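Transcriptional repressor, TetR family (PDB 3ANP) represses transcription as a TetR-family regulator of fatty acid degradation, probably binding operator DNA and responding to acyl-CoA. Local coordinates at residues 2-5 with 6-10; 16-19 with 20-24; 39-42 with 43-47; 86-89 with 90-94. All blocks are in the same frame, centred on the assembly; numbering follows the deposited sequence.

Interaction 1 (2-5 with 6-10); sequences VREY and QKKRR
Tyr5 and Arg9, one turn apart on helix 3-25, run side by side and point the same way, with CG of the arginine over one face of the phenol ring. This helix is the first of the all-alpha TetR-type fold, and the contact belongs to its exposed N-terminal end, where side chains meet at i to i+4 spacing. Arg9 CG lies 3.7 Å from the centroid of the Tyr5 ring and 19° from the ring normal, a CH-pi contact displaced toward the rim at CZ. Bends at chi2 and chi3 then carry the arginine along the ring, with CD passing 3.4 Å from Tyr5 OH and the guanidinium turned only 17° from the phenol plane.

Arg3 and Lys7 meet differently. The arginine is extended from CG to NE, and the lysine reaches across it with CE 3.5 Å from Arg3 NE. A turn at chi4 leaves Lys7 NZ 4.2 Å from Arg3 NE, so two like charges lie close, a cost probably eased by solvent at this exposed site. Lys7 also touches Tyr49 of helix 43-49, while Arg10 packs on Thr45 and Tyr49 of the same helix, joining this end to the predicted DNA-binding motif.

Beneath the side chains, the amides of residues 6 to 9 donate to the carbonyls of residues 2 to 5 in regular helical fashion. At the first of these turns Gln6 CG lies close to Val2 O, and Val2 CG1 rests 3.4 Å from Gln6 CD.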
loop_
_atom_site.group_PDB
_atom_site.type_symbol
_atom_site.label_atom_id
_atom_site.label_comp_id
_atom_site.label_asym_id
_atom_site.label_seq_id
_atom_site.Cartn_x
_atom_site.Cartn_y
_atom_site.Cartn_z
ATOM N N VAL A 2 9.467 41.730 10.167
ATOM C CA VAL A 2 8.375 41.919 9.175
ATOM C C VAL A 2 8.499 41.004 7.958
ATOM O O VAL A 2 7.492 40.569 7.398
ATOM C CB VAL A 2 8.324 43.386 8.701
ATOM C CG1 VAL A 2 7.476 43.524 7.465
ATOM C CG2 VAL A 2 7.761 44.250 9.807
ATOM N N ARG A 3 9.726 40.701 7.549
ATOM C CA ARG A 3 9.918 39.847 6.379
ATOM C C ARG A 3 9.356 38.433 6.599
ATOM O O ARG A 3 8.820 37.809 5.673
ATOM C CB ARG A 3 11.403 39.778 6.028
ATOM C CG ARG A 3 11.690 39.229 4.635
ATOM C CD ARG A 3 13.193 39.057 4.407
ATOM N NE ARG A 3 13.504 38.606 3.052
ATOM C CZ ARG A 3 13.336 39.347 1.959
ATOM N NH1 ARG A 3 12.861 40.584 2.052
ATOM N NH2 ARG A 3 13.644 38.850 0.768
ATOM N N GLU A 4 9.481 37.932 7.825
ATOM C CA GLU A 4 8.979 36.604 8.158
ATOM C C GLU A 4 7.463 36.548 7.942
ATOM O O GLU A 4 6.954 35.621 7.307
ATOM C CB GLU A 4 9.302 36.265 9.619
ATOM C CG GLU A 4 8.949 34.838 10.016
ATOM C CD GLU A 4 8.957 34.630 11.522
ATOM O OE1 GLU A 4 8.147 35.276 12.223
ATOM O OE2 GLU A 4 9.772 33.817 12.005
ATOM N N TYR A 5 6.746 37.529 8.492
ATOM C CA TYR A 5 5.297 37.600 8.340
ATOM C C TYR A 5 4.950 37.715 6.845
ATOM O O TYR A 5 4.064 37.024 6.348
ATOM C CB TYR A 5 4.739 38.809 9.126
ATOM C CG TYR A 5 3.299 39.193 8.806
ATOM C CD1 TYR A 5 2.224 38.538 9.405
ATOM C CD2 TYR A 5 3.018 40.187 7.873
ATOM C CE1 TYR A 5 0.904 38.864 9.082
ATOM C CE2 TYR A 5 1.696 40.515 7.536
ATOM C CZ TYR A 5 0.650 39.848 8.140
ATOM O OH TYR A 5 -0.642 40.127 7.765
ATOM N N GLN A 6 5.666 38.573 6.125
ATOM C CA GLN A 6 5.393 38.755 4.705
ATOM C C GLN A 6 5.593 37.464 3.913
ATOM O O GLN A 6 4.849 37.195 2.976
ATOM C CB GLN A 6 6.263 39.890 4.133
ATOM C CG GLN A 6 5.912 41.265 4.730
ATOM C CD GLN A 6 6.855 42.373 4.295
ATOM O OE1 GLN A 6 8.060 42.164 4.183
ATOM N NE2 GLN A 6 6.309 43.565 4.066
ATOM N N LYS A 7 6.584 36.664 4.293
ATOM C CA LYS A 7 6.840 35.399 3.595
ATOM C C LYS A 7 5.754 34.376 3.922
ATOM O O LYS A 7 5.312 33.620 3.047
ATOM C CB LYS A 7 8.210 34.834 3.981
ATOM C CG LYS A 7 9.382 35.601 3.375
ATOM C CD LYS A 7 10.706 35.006 3.808
ATOM C CE LYS A 7 11.850 35.554 2.981
ATOM N NZ LYS A 7 11.749 35.108 1.564
ATOM N N LYS A 8 5.331 34.340 5.180
ATOM C CA LYS A 8 4.279 33.412 5.565
ATOM C C LYS A 8 2.985 33.802 4.868
ATOM O O LYS A 8 2.208 32.935 4.461
ATOM C CB LYS A 8 4.084 33.407 7.082
ATOM C CG LYS A 8 5.242 32.751 7.819
ATOM C CD LYS A 8 4.858 32.412 9.241
ATOM C CE LYS A 8 5.951 31.590 9.913
ATOM N NZ LYS A 8 5.535 31.105 11.260
ATOM N N ARG A 9 2.749 35.107 4.729
ATOM C CA ARG A 9 1.546 35.564 4.041
ATOM C C ARG A 9 1.653 35.193 2.568
ATOM O O ARG A 9 0.682 34.753 1.952
ATOM C CB ARG A 9 1.378 37.084 4.167
ATOM C CG ARG A 9 0.926 37.550 5.553
ATOM C CD ARG A 9 -0.562 37.333 5.763
ATOM N NE ARG A 9 -1.349 38.218 4.905
ATOM C CZ ARG A 9 -2.635 38.026 4.605
ATOM N NH1 ARG A 9 -3.292 36.974 5.097
ATOM N NH2 ARG A 9 -3.260 38.875 3.798
ATOM N N ARG A 10 2.831 35.385 1.990
ATOM C CA ARG A 10 3.000 35.037 0.592
ATOM C C ARG A 10 2.796 33.536 0.360
ATOM O O ARG A 10 2.159 33.144 -0.620
ATOM C CB ARG A 10 4.381 35.462 0.101
ATOM C CG ARG A 10 4.688 34.988 -1.295
ATOM C CD ARG A 10 5.896 35.703 -1.868
ATOM N NE ARG A 10 5.520 37.010 -2.399
ATOM C CZ ARG A 10 6.303 37.757 -3.173
ATOM N NH1 ARG A 10 7.517 37.327 -3.510
ATOM N NH2 ARG A 10 5.862 38.923 -3.633
#

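Interaction 2 (16-19 with 20-24)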
loop_
_atom_site.group_PDB
_atom_site.type_symbol
_atom_site.label_atom_id
_atom_site.label_comp_id
_atom_site.label_asym_id
_atom_site.label_seq_id
_atom_site.Cartn_x
_atom_site.Cartn_y
_atom_site.Cartn_z
ATOM N N ARG A 16 -3.456 29.170 -1.194
ATOM C CA ARG A 16 -4.877 29.371 -1.452
ATOM C C ARG A 16 -5.181 29.437 -2.929
ATOM O O ARG A 16 -6.163 28.839 -3.403
ATOM C CB ARG A 16 -5.375 30.652 -0.774
ATOM C CG ARG A 16 -5.447 30.519 0.735
ATOM C CD ARG A 16 -6.324 31.606 1.355
ATOM N NE ARG A 16 -5.681 32.910 1.307
ATOM C CZ ARG A 16 -6.009 33.883 0.463
ATOM N NH1 ARG A 16 -6.991 33.706 -0.416
ATOM N NH2 ARG A 16 -5.338 35.028 0.491
ATOM N N ALA A 17 -4.349 30.177 -3.658
ATOM C CA ALA A 17 -4.526 30.330 -5.100
ATOM C C ALA A 17 -4.475 28.971 -5.804
ATOM O O ALA A 17 -5.302 28.672 -6.666
ATOM C CB ALA A 17 -3.448 31.239 -5.655
ATOM N N ALA A 18 -3.499 28.152 -5.439
ATOM C CA ALA A 18 -3.374 26.829 -6.058
ATOM C C ALA A 18 -4.545 25.900 -5.733
ATOM O O ALA A 18 -5.052 25.199 -6.617
ATOM C CB ALA A 18 -2.044 26.157 -5.630
HETATM N N MSE A 19 -4.969 25.880 -4.472
HETATM C CA MSE A 19 -6.063 25.005 -4.064
HETATM C C MSE A 19 -7.355 25.337 -4.816
HETATM O O MSE A 19 -8.063 24.431 -5.266
HETATM C CB MSE A 19 -6.295 25.106 -2.548
HETATM C CG MSE A 19 -5.162 24.534 -1.691
HETATM SE SE MSE A 19 -4.852 22.628 -2.053
HETATM C CE MSE A 19 -6.621 21.949 -1.629
ATOM N N GLU A 20 -7.662 26.628 -4.946
ATOM C CA GLU A 20 -8.861 27.050 -5.665
ATOM C C GLU A 20 -8.796 26.577 -7.129
ATOM O O GLU A 20 -9.767 26.013 -7.654
ATOM C CB GLU A 20 -9.024 28.581 -5.593
ATOM C CG GLU A 20 -10.261 29.114 -6.309
ATOM C CD GLU A 20 -11.581 28.788 -5.595
ATOM O OE1 GLU A 20 -11.598 27.953 -4.662
ATOM O OE2 GLU A 20 -12.619 29.371 -5.979
ATOM N N LEU A 21 -7.652 26.779 -7.784
ATOM C CA LEU A 21 -7.495 26.339 -9.175
ATOM C C LEU A 21 -7.604 24.820 -9.260
ATOM O O LEU A 21 -8.249 24.302 -10.169
ATOM C CB LEU A 21 -6.131 26.785 -9.754
ATOM C CG LEU A 21 -6.082 28.270 -10.137
ATOM C CD1 LEU A 21 -4.647 28.743 -10.274
ATOM C CD2 LEU A 21 -6.855 28.483 -11.456
ATOM N N PHE A 22 -6.961 24.109 -8.333
ATOM C CA PHE A 22 -7.014 22.643 -8.350
ATOM C C PHE A 22 -8.469 22.181 -8.207
ATOM O O PHE A 22 -8.933 21.267 -8.909
ATOM C CB PHE A 22 -6.197 22.019 -7.196
ATOM C CG PHE A 22 -4.691 22.264 -7.267
ATOM C CD1 PHE A 22 -4.062 22.578 -8.462
ATOM C CD2 PHE A 22 -3.909 22.109 -6.119
ATOM C CE1 PHE A 22 -2.662 22.730 -8.518
ATOM C CE2 PHE A 22 -2.523 22.260 -6.159
ATOM C CZ PHE A 22 -1.900 22.571 -7.368
ATOM N N ARG A 23 -9.187 22.810 -7.288
ATOM C CA ARG A 23 -10.583 22.457 -7.060
ATOM C C ARG A 23 -11.469 22.748 -8.251
ATOM O O ARG A 23 -12.249 21.895 -8.672
ATOM C CB ARG A 23 -11.135 23.209 -5.842
ATOM C CG ARG A 23 -10.730 22.604 -4.511
ATOM C CD ARG A 23 -11.278 23.403 -3.319
ATOM N NE ARG A 23 -11.036 22.690 -2.070
ATOM C CZ ARG A 23 -10.254 23.130 -1.091
ATOM N NH1 ARG A 23 -10.096 22.391 -0.001
ATOM N NH2 ARG A 23 -9.638 24.308 -1.192
ATOM N N ASN A 24 -11.349 23.954 -8.797
ATOM C CA ASN A 24 -12.181 24.376 -9.925
ATOM C C ASN A 24 -11.809 23.833 -11.299
ATOM O O ASN A 24 -12.678 23.675 -12.158
ATOM C CB ASN A 24 -12.208 25.907 -10.019
ATOM C CG ASN A 24 -12.952 26.552 -8.863
ATOM O OD1 ASN A 24 -13.860 25.953 -8.302
ATOM N ND2 ASN A 24 -12.580 27.784 -8.516
#
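The hydrophobic core of the N-terminal DNA-binding domain receives one side of helix 3-25 here, with Ala18 and Phe22 packed one turn apart. The Phe22 ring lies with one face over the preceding turn: Ala18 CB is 4.3 Å from its centroid, a CH-pi contact, and Ala18 O sits 3.0 Å above the ring plane, displaced toward CG. That same oxygen accepts the Phe22 N-H at 2.8 Å. Met19, a selenomethionine, brings SE to 4.2 Å from Phe22 CD2 in an oblique Met-aromatic contact. In the TetR fold this face of helix 3-25 packs on helix 32-39 of the three-helix DNA-binding unit, through Ile35, and on the following helix 54-77, through Val56; Phe22 also meets the Phe27 ring edge-to-face. Were Phe22 cut back to an alanine, a gap would probably open between these helices, and Met19 SE and the Phe27 ring would lose their aromatic partner. Further round the helix, the buried Met19 is bent at chi2 and chi3 (-60° and -58°), which curls CE over a face of the Arg23 guanidinium, 3.9 Å from CZ of Arg23. Arg23 NH2 also approaches Met19 CB at 3.7 Å, while its NH1 makes a long, weak ion pair with Glu100.

Interaction 3 (39-42 with 43-47); sequences AHVS and RGTFF
Thr45 reaches back from the first turn of helix 43-49 onto the loop before it, meeting Val41 and Ser42 with different branches. Its CB lies 3.5 Å from Ser42 OG and directs both arms at the loop. The methyl CG2 lies 3.8 Å from Val41 CB, the two side chains crossing at about a right angle. The hydroxyl branch, set anti to the carbonyl carbon (chi1 -68°), takes OG1 to 3.0 Å from Ser42 OG and to a water 2.5 Å away; this water in turn accepts from Ser42 N.

Ser42 is the N-cap of the helix. Its OG lies between the backbone N and the carbonyl carbon (chi1 69°), which turns it back over the first amides of the helix; there it accepts the Thr45 N-H at 3.0 Å with an angle of 148°, while the Ser42 carbonyl takes Phe46 N at 3.1 Å and, weakly, Thr45 N. The cap thus begins the second helix of the predicted helix-turn-helix, which in TetR-family proteins is the recognition helix; the preceding helix ends in a Schellman motif with His40 at positive phi. With a valine at Thr45, the bridging water is likely to lose its hydroxyl partner and Ser42 OG to face a methyl group instead. Arg13 of helix 3-25 touches Val41. Arg43 NH1 is hydrogen-bonded to Thr33 OG1, with Phe47 CE2 over one face of the guanidinium.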
loop_
_atom_site.group_PDB
_atom_site.type_symbol
_atom_site.label_atom_id
_atom_site.label_comp_id
_atom_site.label_asym_id
_atom_site.label_seq_id
_atom_site.Cartn_x
_atom_site.Cartn_y
_atom_site.Cartn_z
ATOM N N ALA A 39 -1.846 34.105 -7.882
ATOM C CA ALA A 39 -1.308 34.571 -6.601
ATOM C C ALA A 39 -0.476 35.851 -6.748
ATOM O O ALA A 39 0.097 36.357 -5.773
ATOM C CB ALA A 39 -0.440 33.466 -5.960
ATOM N N HIS A 40 -0.416 36.354 -7.977
ATOM C CA HIS A 40 0.347 37.548 -8.319
ATOM C C HIS A 40 1.832 37.469 -7.943
ATOM O O HIS A 40 2.377 38.366 -7.285
ATOM C CB HIS A 40 -0.280 38.806 -7.702
ATOM C CG HIS A 40 0.113 40.070 -8.405
ATOM N ND1 HIS A 40 0.042 41.313 -7.811
ATOM C CD2 HIS A 40 0.574 40.283 -9.663
ATOM C CE1 HIS A 40 0.444 42.235 -8.669
ATOM N NE2 HIS A 40 0.773 41.636 -9.800
ATOM N N VAL A 41 2.483 36.382 -8.354
ATOM C CA VAL A 41 3.916 36.205 -8.120
ATOM C C VAL A 41 4.469 35.662 -9.428
ATOM O O VAL A 41 3.701 35.316 -10.315
ATOM C CB VAL A 41 4.214 35.203 -6.971
ATOM C CG1 VAL A 41 3.658 35.754 -5.647
ATOM C CG2 VAL A 41 3.610 33.828 -7.287
ATOM N N SER A 42 5.788 35.600 -9.571
ATOM C CA SER A 42 6.357 35.063 -10.809
ATOM C C SER A 42 6.352 33.539 -10.741
ATOM O O SER A 42 6.217 32.964 -9.665
ATOM C CB SER A 42 7.804 35.532 -10.986
ATOM O OG SER A 42 8.633 34.925 -10.011
ATOM N N ARG A 43 6.510 32.892 -11.893
ATOM C CA ARG A 43 6.553 31.440 -11.951
ATOM C C ARG A 43 7.739 30.983 -11.105
ATOM O O ARG A 43 7.667 29.977 -10.388
ATOM C CB ARG A 43 6.721 30.981 -13.406
ATOM C CG ARG A 43 6.857 29.466 -13.579
ATOM C CD ARG A 43 7.215 29.098 -15.009
ATOM N NE ARG A 43 7.541 27.674 -15.133
ATOM C CZ ARG A 43 6.653 26.723 -15.419
ATOM N NH1 ARG A 43 5.383 27.038 -15.618
ATOM N NH2 ARG A 43 7.035 25.451 -15.503
ATOM N N GLY A 44 8.831 31.741 -11.175
ATOM C CA GLY A 44 10.009 31.410 -10.395
ATOM C C GLY A 44 9.750 31.461 -8.895
ATOM O O GLY A 44 10.268 30.644 -8.136
ATOM N N THR A 45 8.949 32.424 -8.459
ATOM C CA THR A 45 8.630 32.564 -7.036
ATOM C C THR A 45 7.734 31.408 -6.565
ATOM O O THR A 45 7.878 30.908 -5.450
ATOM C CB THR A 45 7.936 33.920 -6.769
ATOM O OG1 THR A 45 8.885 34.964 -6.973
ATOM C CG2 THR A 45 7.395 34.003 -5.339
ATOM N N PHE A 46 6.814 30.982 -7.416
ATOM C CA PHE A 46 5.957 29.864 -7.057
ATOM C C PHE A 46 6.837 28.652 -6.736
ATOM O O PHE A 46 6.618 27.976 -5.737
ATOM C CB PHE A 46 5.026 29.476 -8.202
ATOM C CG PHE A 46 4.409 28.118 -8.016
ATOM C CD1 PHE A 46 3.350 27.939 -7.125
ATOM C CD2 PHE A 46 4.959 26.998 -8.642
ATOM C CE1 PHE A 46 2.851 26.661 -6.851
ATOM C CE2 PHE A 46 4.473 25.719 -8.375
ATOM C CZ PHE A 46 3.420 25.549 -7.477
ATOM N N PHE A 47 7.824 28.370 -7.585
ATOM C CA PHE A 47 8.695 27.220 -7.340
ATOM C C PHE A 47 9.585 27.367 -6.120
ATOM O O PHE A 47 10.005 26.365 -5.526
ATOM C CB PHE A 47 9.533 26.892 -8.586
ATOM C CG PHE A 47 8.745 26.203 -9.663
ATOM C CD1 PHE A 47 8.134 24.967 -9.407
ATOM C CD2 PHE A 47 8.572 26.795 -10.914
ATOM C CE1 PHE A 47 7.359 24.332 -10.385
ATOM C CE2 PHE A 47 7.799 26.169 -11.901
ATOM C CZ PHE A 47 7.193 24.937 -11.635
HETATM O O HOH W 1 7.581 37.011 -7.701
#

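Interaction 4 (86-89 with 90-94); sequences LRHL and FRVLA
Regular i to i+4 hydrogen bonds run through residues 86-94 of helix 82-99, from Phe90 N to Leu86 O through to Leu93 N to Leu89 O, with Val92 N to His88 O the straightest at 171°. The helix belongs to the all-helical ligand-binding domain of the TetR fold; His88 and Arg91 make its polar side here, and leucines and Phe90 its apolar one.

Val92 lies beside the imidazole of His88, where the polar side meets the packing on Leu68 of helix 54-77, and its CG2 sits over a face of the ring, 4.0 Å from the centroid in a CH-pi contact. Arg91 crosses His88 at about a right angle, its guanidinium plane turned 75° from the ring. Bends at chi2 and chi3 fold the arginine back over the preceding turn, so that one guanidinium face covers His88 CA at 3.7 Å from Arg91 NH2. A water at the guanidinium edge joins the pair: it accepts from Arg91 NE at 2.7 Å and is bonded to His88 ND1 at 2.9 Å. The other ring nitrogen, NE2, is bonded to Glu71 of helix 54-77.

On the apolar face Leu86 and Phe90 run alongside, CD2 of Leu86 being 4.2 Å from CE2 of Phe90, and Leu89 CG meets Leu93 CD1 at the same separation. Leu86 and Leu89 press on Ile135, Phe90 on Ile132 and Leu158, and Leu93, whose side chain lies about 5 Å from a bound dodecyl-CoA, on Tyr162 of its pocket. With both ring nitrogens engaged, the imidazole of His88 is probably held against rotation, and the nearby Arg91 and Glu71 would be expected to pull its ionisation in opposite directions.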
loop_
_atom_site.group_PDB
_atom_site.type_symbol
_atom_site.label_atom_id
_atom_site.label_comp_id
_atom_site.label_asym_id
_atom_site.label_seq_id
_atom_site.Cartn_x
_atom_site.Cartn_y
_atom_site.Cartn_z
ATOM N N LEU A 86 -10.408 4.581 17.482
ATOM C CA LEU A 86 -9.824 4.021 16.262
ATOM C C LEU A 86 -10.891 3.867 15.183
ATOM O O LEU A 86 -10.682 4.271 14.040
ATOM C CB LEU A 86 -9.222 2.652 16.530
ATOM C CG LEU A 86 -7.815 2.617 17.103
ATOM C CD1 LEU A 86 -7.443 1.172 17.410
ATOM C CD2 LEU A 86 -6.846 3.230 16.102
ATOM N N ARG A 87 -12.020 3.256 15.542
ATOM C CA ARG A 87 -13.116 3.066 14.590
ATOM C C ARG A 87 -13.584 4.415 14.064
ATOM O O ARG A 87 -13.879 4.560 12.878
ATOM C CB ARG A 87 -14.320 2.367 15.240
ATOM C CG ARG A 87 -14.121 0.913 15.612
ATOM C CD ARG A 87 -15.475 0.214 15.714
ATOM N NE ARG A 87 -15.348 -1.173 16.146
ATOM C CZ ARG A 87 -15.122 -1.548 17.403
ATOM N NH1 ARG A 87 -15.000 -0.634 18.357
ATOM N NH2 ARG A 87 -15.017 -2.837 17.705
ATOM N N HIS A 88 -13.674 5.392 14.959
ATOM C CA HIS A 88 -14.103 6.732 14.574
ATOM C C HIS A 88 -13.123 7.350 13.576
ATOM O O HIS A 88 -13.522 7.911 12.549
ATOM C CB HIS A 88 -14.186 7.632 15.806
ATOM C CG HIS A 88 -14.466 9.065 15.488
ATOM N ND1 HIS A 88 -15.725 9.520 15.156
ATOM C CD2 HIS A 88 -13.648 10.143 15.432
ATOM C CE1 HIS A 88 -15.669 10.817 14.910
ATOM N NE2 HIS A 88 -14.421 11.219 15.069
ATOM N N LEU A 89 -11.835 7.251 13.885
ATOM C CA LEU A 89 -10.817 7.821 13.015
ATOM C C LEU A 89 -10.926 7.299 11.589
ATOM O O LEU A 89 -10.863 8.069 10.629
ATOM C CB LEU A 89 -9.423 7.524 13.568
ATOM C CG LEU A 89 -8.226 7.909 12.690
ATOM C CD1 LEU A 89 -8.210 9.395 12.421
ATOM C CD2 LEU A 89 -6.949 7.491 13.402
ATOM N N PHE A 90 -11.107 5.993 11.440
ATOM C CA PHE A 90 -11.179 5.437 10.103
ATOM C C PHE A 90 -12.478 5.785 9.416
ATOM O O PHE A 90 -12.511 5.962 8.211
ATOM C CB PHE A 90 -10.912 3.933 10.156
ATOM C CG PHE A 90 -9.480 3.627 10.454
ATOM C CD1 PHE A 90 -8.494 3.907 9.513
ATOM C CD2 PHE A 90 -9.096 3.175 11.707
ATOM C CE1 PHE A 90 -7.144 3.745 9.819
ATOM C CE2 PHE A 90 -7.746 3.012 12.028
ATOM C CZ PHE A 90 -6.773 3.297 11.084
ATOM N N ARG A 91 -13.539 5.921 10.202
ATOM C CA ARG A 91 -14.828 6.312 9.653
ATOM C C ARG A 91 -14.671 7.726 9.058
ATOM O O ARG A 91 -15.043 7.984 7.911
ATOM C CB ARG A 91 -15.877 6.307 10.777
ATOM C CG ARG A 91 -17.285 5.922 10.371
ATOM C CD ARG A 91 -17.950 5.120 11.497
ATOM N NE ARG A 91 -17.914 5.818 12.788
ATOM C CZ ARG A 91 -17.708 5.227 13.964
ATOM N NH1 ARG A 91 -17.513 3.915 14.034
ATOM N NH2 ARG A 91 -17.697 5.949 15.077
ATOM N N VAL A 92 -14.102 8.643 9.833
ATOM C CA VAL A 92 -13.919 10.011 9.350
ATOM C C VAL A 92 -12.895 10.061 8.219
ATOM O O VAL A 92 -13.012 10.866 7.295
ATOM C CB VAL A 92 -13.504 10.943 10.503
ATOM C CG1 VAL A 92 -12.953 12.252 9.952
ATOM C CG2 VAL A 92 -14.734 11.216 11.392
ATOM N N LEU A 93 -11.891 9.198 8.288
ATOM C CA LEU A 93 -10.892 9.148 7.225
ATOM C C LEU A 93 -11.569 8.736 5.917
ATOM O O LEU A 93 -11.313 9.317 4.868
ATOM C CB LEU A 93 -9.799 8.134 7.569
ATOM C CG LEU A 93 -8.523 8.666 8.217
ATOM C CD1 LEU A 93 -7.600 7.486 8.561
ATOM C CD2 LEU A 93 -7.833 9.625 7.251
ATOM N N ALA A 94 -12.441 7.736 5.989
ATOM C CA ALA A 94 -13.140 7.260 4.796
ATOM C C ALA A 94 -14.033 8.361 4.238
ATOM O O ALA A 94 -14.057 8.627 3.037
ATOM C CB ALA A 94 -13.970 6.037 5.130
HETATM O O HOH W 2 -17.893 8.335 13.692
#

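Overall arrangement
Interactions 1 and 2 share helix 3-25 but differ in setting: 2-10 is wholly at the surface and rich in charged chains, whereas 16-24 turns apolar side chains into the domain core. Interaction 3, also largely at the surface, replaces helical side-chain packing with a polar cap at the start of helix 43-49. It touches both others, so the three form one cluster round the predicted DNA-binding motif. Interaction 4 stands apart in the ligand-binding domain, its centre about 37 Å from that of interaction 3. Like interaction 2 it is partly buried, but it combines leucine packing near the ligand with a water-bridged polar face.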